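Phosphoribosylformylglycinamidine synthase 2 (Thermus thermophilus, PDB 3VIU) belongs to the PurM-like AIR synthase family, with two repeated pairs of N- and C-terminal domains, and holds an ADP and a magnesium ion. Local coordinates at residues 276-281 against 335-340; 340-345 against 352-357. All blocks are in the same frame, centred on the assembly; numbering follows the deposited sequence.

Contact 1 of 2, residues 276-281 against 335-340; sequences SGLGVE and ARTIPE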
loop_
_atom_site.group_PDB
_atom_site.type_symbol
_atom_site.label_atom_id
_atom_site.label_comp_id
_atom_site.label_asym_id
_atom_site.label_seq_id
_atom_site.Cartn_x
_atom_site.Cartn_y
_atom_site.Cartn_z
ATOM N N SER A 276 -3.394 -0.755 26.951
ATOM C CA SER A 276 -4.411 -0.444 27.951
ATOM C C SER A 276 -3.810 -0.171 29.326
ATOM O O SER A 276 -4.526 0.154 30.272
ATOM C CB SER A 276 -5.417 -1.596 28.048
ATOM O OG SER A 276 -6.052 -1.830 26.805
ATOM N N GLY A 277 -2.497 -0.325 29.434
ATOM C CA GLY A 277 -1.825 -0.076 30.696
ATOM C C GLY A 277 -2.109 -1.088 31.784
ATOM O O GLY A 277 -1.926 -0.802 32.964
ATOM N N LEU A 278 -2.571 -2.268 31.399
ATOM C CA LEU A 278 -2.860 -3.322 32.368
ATOM C C LEU A 278 -2.448 -4.660 31.772
ATOM O O LEU A 278 -1.799 -4.702 30.725
ATOM C CB LEU A 278 -4.351 -3.320 32.746
ATOM C CG LEU A 278 -5.356 -3.165 31.605
ATOM C CD1 LEU A 278 -5.249 -4.382 30.691
ATOM C CD2 LEU A 278 -6.779 -3.001 32.158
ATOM N N GLY A 279 -2.819 -5.750 32.435
ATOM C CA GLY A 279 -2.453 -7.058 31.937
ATOM C C GLY A 279 -3.639 -7.917 31.556
ATOM O O GLY A 279 -4.794 -7.544 31.763
ATOM N N VAL A 280 -3.352 -9.083 30.995
ATOM C CA VAL A 280 -4.404 -9.996 30.588
ATOM C C VAL A 280 -4.111 -11.439 30.998
ATOM O O VAL A 280 -2.991 -11.927 30.853
ATOM C CB VAL A 280 -4.621 -9.927 29.059
ATOM C CG1 VAL A 280 -3.288 -9.996 28.362
ATOM C CG2 VAL A 280 -5.519 -11.078 28.594
ATOM N N GLU A 281 -5.127 -12.107 31.531
ATOM C CA GLU A 281 -5.006 -13.495 31.945
ATOM C C GLU A 281 -5.696 -14.317 30.858
ATOM O O GLU A 281 -6.892 -14.138 30.603
ATOM C CB GLU A 281 -5.713 -13.713 33.289
ATOM C CG GLU A 281 -5.593 -15.130 33.863
ATOM C CD GLU A 281 -6.308 -15.291 35.211
ATOM O OE1 GLU A 281 -7.517 -15.635 35.235
ATOM O OE2 GLU A 281 -5.656 -15.056 36.246
ATOM N N ALA A 335 -10.425 -14.808 27.970
ATOM C CA ALA A 335 -9.486 -14.160 28.890
ATOM C C ALA A 335 -10.138 -12.986 29.617
ATOM O O ALA A 335 -11.292 -12.655 29.367
ATOM C CB ALA A 335 -8.240 -13.678 28.126
ATOM N N ARG A 336 -9.393 -12.364 30.522
ATOM C CA ARG A 336 -9.905 -11.230 31.283
ATOM C C ARG A 336 -8.762 -10.281 31.611
ATOM O O ARG A 336 -7.601 -10.686 31.629
ATOM C CB ARG A 336 -10.548 -11.711 32.588
ATOM C CG ARG A 336 -9.587 -12.486 33.483
ATOM C CD ARG A 336 -10.252 -12.925 34.778
ATOM N NE ARG A 336 -9.878 -12.069 35.898
ATOM C CZ ARG A 336 -8.828 -12.281 36.681
ATOM N NH1 ARG A 336 -8.039 -13.327 36.478
ATOM N NH2 ARG A 336 -8.563 -11.434 37.664
ATOM N N THR A 337 -9.090 -9.021 31.869
ATOM C CA THR A 337 -8.064 -8.046 32.208
ATOM C C THR A 337 -7.790 -8.080 33.704
ATOM O O THR A 337 -8.692 -8.330 34.505
ATOM C CB THR A 337 -8.480 -6.606 31.813
ATOM O OG1 THR A 337 -9.755 -6.292 32.392
ATOM C CG2 THR A 337 -8.551 -6.469 30.300
ATOM N N ILE A 338 -6.535 -7.841 34.067
ATOM C CA ILE A 338 -6.108 -7.814 35.458
ATOM C C ILE A 338 -5.266 -6.552 35.639
ATOM O O ILE A 338 -4.744 -6.010 34.670
ATOM C CB ILE A 338 -5.259 -9.066 35.819
ATOM C CG1 ILE A 338 -4.057 -9.178 34.888
ATOM C CG2 ILE A 338 -6.107 -10.329 35.716
ATOM C CD1 ILE A 338 -3.163 -10.362 35.207
ATOM N N PRO A 339 -5.133 -6.060 36.880
ATOM C CA PRO A 339 -4.343 -4.851 37.146
ATOM C C PRO A 339 -2.828 -5.030 37.013
ATOM O O PRO A 339 -2.109 -4.084 36.695
ATOM C CB PRO A 339 -4.772 -4.467 38.560
ATOM C CG PRO A 339 -5.042 -5.798 39.193
ATOM C CD PRO A 339 -5.809 -6.526 38.104
ATOM N N GLU A 340 -2.339 -6.238 37.261
ATOM C CA GLU A 340 -0.911 -6.509 37.142
ATOM C C GLU A 340 -0.536 -6.490 35.662
ATOM O O GLU A 340 -1.056 -7.278 34.876
ATOM C CB GLU A 340 -0.568 -7.876 37.735
ATOM C CG GLU A 340 -1.221 -8.155 39.072
ATOM C CD GLU A 340 -2.635 -8.659 38.925
ATOM O OE1 GLU A 340 -3.452 -7.975 38.288
ATOM O OE2 GLU A 340 -2.933 -9.749 39.450
HETATM O O HOH W 1 -2.964 -1.520 35.833
#
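Two antiparallel strands, 279-283 and 331-338, lie side by side inside the mixed sheet of the first AIR synthase-related C-terminal domain, closely bonded along the strands and looser where the pairing ends, at G277 and P339. G279 and I338 form a hydrogen-bonded pair. I338 N reaches G279 O at 2.9 Å from above the carbonyl plane, whereas G279 N meets I338 O in the plane. At the next hydrogen-bonded pair, E281 N points at R336 O almost along the C=O axis, with an N-H...O angle of 172°. G279 CA makes a CA-H...O contact with E340 O at 3.3 Å, a close approach of bare backbone.

On the face of V280 and T337 the packing is mostly apolar. V280 CG2, anti to its backbone N, meets A335 CB at 3.8 Å, and V280 also rests on L269 and A273 of helix 264-275. The L278 and T337 side chains cross obliquely, CD1 of L278 touching CG2 of T337, while T337 OG1 is bonded to S192 O.

The other face is more polar, and R336 on it is exposed. The extended E281 and R336, bent at chi3, run alongside each other, their carboxylate and guanidinium planes 67° apart. I338 CG2 lies over one face of the R336 guanidinium, offset toward its rim. Past the strand end, a water donates to both G277 O and P339 O. In the salt bridge, E281 OE1 approaches R336 NH1 at the guanidinium edge, 2.7 Å away.

Contact 2 of 2, residues 340-345 against 352-357; sequences ERVFRV and VAEVPT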
loop_
_atom_site.group_PDB
_atom_site.type_symbol
_atom_site.label_atom_id
_atom_site.label_comp_id
_atom_site.label_asym_id
_atom_site.label_seq_id
_atom_site.Cartn_x
_atom_site.Cartn_y
_atom_site.Cartn_z
ATOM N N GLU A 340 -2.339 -6.238 37.261
ATOM C CA GLU A 340 -0.911 -6.509 37.142
ATOM C C GLU A 340 -0.536 -6.490 35.662
ATOM O O GLU A 340 -1.056 -7.278 34.876
ATOM C CB GLU A 340 -0.568 -7.876 37.735
ATOM C CG GLU A 340 -1.221 -8.155 39.072
ATOM C CD GLU A 340 -2.635 -8.659 38.925
ATOM O OE1 GLU A 340 -3.452 -7.975 38.288
ATOM O OE2 GLU A 340 -2.933 -9.749 39.450
ATOM N N ARG A 341 0.368 -5.593 35.289
ATOM C CA ARG A 341 0.786 -5.477 33.898
ATOM C C ARG A 341 1.597 -6.694 33.471
ATOM O O ARG A 341 2.824 -6.641 33.355
ATOM C CB ARG A 341 1.589 -4.192 33.706
ATOM C CG ARG A 341 0.818 -2.968 34.146
ATOM C CD ARG A 341 1.411 -1.692 33.617
ATOM N NE ARG A 341 0.650 -0.542 34.090
ATOM C CZ ARG A 341 0.883 0.715 33.723
ATOM N NH1 ARG A 341 1.866 0.985 32.870
ATOM N NH2 ARG A 341 0.131 1.700 34.208
ATOM N N VAL A 342 0.890 -7.789 33.226
ATOM C CA VAL A 342 1.523 -9.041 32.838
ATOM C C VAL A 342 0.648 -9.837 31.878
ATOM O O VAL A 342 -0.569 -9.623 31.790
ATOM C CB VAL A 342 1.788 -9.924 34.093
ATOM C CG1 VAL A 342 2.177 -11.326 33.683
ATOM C CG2 VAL A 342 2.882 -9.312 34.939
ATOM N N PHE A 343 1.283 -10.737 31.139
ATOM C CA PHE A 343 0.565 -11.618 30.234
ATOM C C PHE A 343 0.664 -12.969 30.935
ATOM O O PHE A 343 1.702 -13.631 30.883
ATOM C CB PHE A 343 1.237 -11.688 28.857
ATOM C CG PHE A 343 0.499 -12.553 27.869
ATOM C CD1 PHE A 343 1.193 -13.390 27.003
ATOM C CD2 PHE A 343 -0.892 -12.541 27.818
ATOM C CE1 PHE A 343 0.516 -14.206 26.102
ATOM C CE2 PHE A 343 -1.585 -13.350 26.923
ATOM C CZ PHE A 343 -0.879 -14.186 26.062
ATOM N N ARG A 344 -0.408 -13.354 31.620
ATOM C CA ARG A 344 -0.438 -14.615 32.351
ATOM C C ARG A 344 -1.209 -15.650 31.550
ATOM O O ARG A 344 -2.372 -15.444 31.205
ATOM C CB ARG A 344 -1.101 -14.416 33.717
ATOM C CG ARG A 344 -1.085 -15.649 34.610
ATOM C CD ARG A 344 -1.859 -15.381 35.887
ATOM N NE ARG A 344 -1.259 -14.289 36.642
ATOM C CZ ARG A 344 -1.948 -13.428 37.380
ATOM N NH1 ARG A 344 -1.317 -12.466 38.036
ATOM N NH2 ARG A 344 -3.270 -13.512 37.450
ATOM N N VAL A 345 -0.556 -16.766 31.264
ATOM C CA VAL A 345 -1.190 -17.817 30.491
ATOM C C VAL A 345 -1.501 -19.061 31.324
ATOM O O VAL A 345 -0.607 -19.671 31.923
ATOM C CB VAL A 345 -0.310 -18.199 29.286
ATOM C CG1 VAL A 345 -1.040 -19.197 28.403
ATOM C CG2 VAL A 345 0.043 -16.944 28.492
ATOM N N VAL A 352 1.398 -21.549 32.877
ATOM C CA VAL A 352 2.460 -21.968 31.968
ATOM C C VAL A 352 3.321 -20.817 31.446
ATOM O O VAL A 352 4.289 -21.034 30.715
ATOM C CB VAL A 352 1.876 -22.721 30.759
ATOM C CG1 VAL A 352 1.239 -24.023 31.216
ATOM C CG2 VAL A 352 0.852 -21.849 30.054
ATOM N N ALA A 353 2.958 -19.596 31.818
ATOM C CA ALA A 353 3.709 -18.425 31.395
ATOM C C ALA A 353 3.160 -17.169 32.047
ATOM O O ALA A 353 1.947 -17.010 32.213
ATOM C CB ALA A 353 3.666 -18.286 29.879
ATOM N N GLU A 354 4.065 -16.273 32.409
ATOM C CA GLU A 354 3.691 -15.024 33.043
ATOM C C GLU A 354 4.835 -14.050 32.860
ATOM O O GLU A 354 5.720 -13.936 33.709
ATOM C CB GLU A 354 3.413 -15.249 34.530
ATOM C CG GLU A 354 3.219 -13.970 35.321
ATOM C CD GLU A 354 2.643 -14.218 36.694
ATOM O OE1 GLU A 354 1.416 -14.448 36.793
ATOM O OE2 GLU A 354 3.423 -14.190 37.672
ATOM N N VAL A 355 4.820 -13.348 31.738
ATOM C CA VAL A 355 5.875 -12.400 31.455
ATOM C C VAL A 355 5.300 -10.998 31.463
ATOM O O VAL A 355 4.138 -10.794 31.111
ATOM C CB VAL A 355 6.512 -12.696 30.089
ATOM C CG1 VAL A 355 6.776 -14.191 29.965
ATOM C CG2 VAL A 355 5.610 -12.228 28.977
ATOM N N PRO A 356 6.095 -10.013 31.901
ATOM C CA PRO A 356 5.596 -8.636 31.929
ATOM C C PRO A 356 5.233 -8.176 30.514
ATOM O O PRO A 356 5.940 -8.489 29.556
ATOM C CB PRO A 356 6.772 -7.857 32.520
ATOM C CG PRO A 356 7.407 -8.864 33.429
ATOM C CD PRO A 356 7.392 -10.120 32.592
ATOM N N THR A 357 4.127 -7.446 30.395
ATOM C CA THR A 357 3.664 -6.942 29.108
ATOM C C THR A 357 4.736 -6.089 28.430
ATOM O O THR A 357 5.051 -6.297 27.258
ATOM C CB THR A 357 2.383 -6.097 29.271
ATOM O OG1 THR A 357 2.646 -4.996 30.149
ATOM C CG2 THR A 357 1.262 -6.938 29.855
#
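The F343 ring has V345 CG2 over one face, 3.6 Å above the plane and offset toward the rim; F343 CG stands anti to the backbone N (chi1 -178°), and the ring packs on T266 and L269 of helix 264-275. The guanidinium of R344 is instead met at its edge. R344 NE donates to E354 OE1 at 2.7 Å, nearly along the C-O axis and close to the guanidinium plane, although the carboxylate is turned 59° against it. A weak, long pair joins R344 NH1 to E340 OE2, and R344 NH2 makes a salt bridge with E281 OE2, so three carboxylates probably share this one positive charge.

F343, R344 and E354 sit on a beta hairpin, strands 342-347 and 350-356, at the edge of the sheet. F343 N bonds V355 O at 2.9 Å, nearly along the C=O axis, while the return bond from V355 N is more bent (143°). Nearer the turn, V352 and A353 both face V345 in a classic beta bulge: V345 N donates to A353 O, and V345 O accepts from V352 N. The V352 and V345 side chains cross obliquely, V352 CG2 to V345 CG1 at 3.7 Å. At the far end P356 is the N-cap residue of helix 357-361, and T357 CG2 lies 3.5 Å from V342 N.

Contacts 1 and 2 are successive steps across one sheet, their centres about 9 Å apart. Strand 279-283 is flanked by 331-338 in contact 1 and by 342-347, in parallel, on its other side; V280 N to V342 O and V280 O to R344 N probably carry that join. E340, shared by both, lies where strand 331-338 passes to 342-347. Contact 1 is the more buried, an interior pairing of strands distant in sequence, with V280 packed on helix 264-275. Contact 2 is partly buried, a local hairpin ending in the sheet's outermost strand within the chain, whose backbone polar groups at V352 and E354 bond to R24, N27 and E30 near the N-terminus.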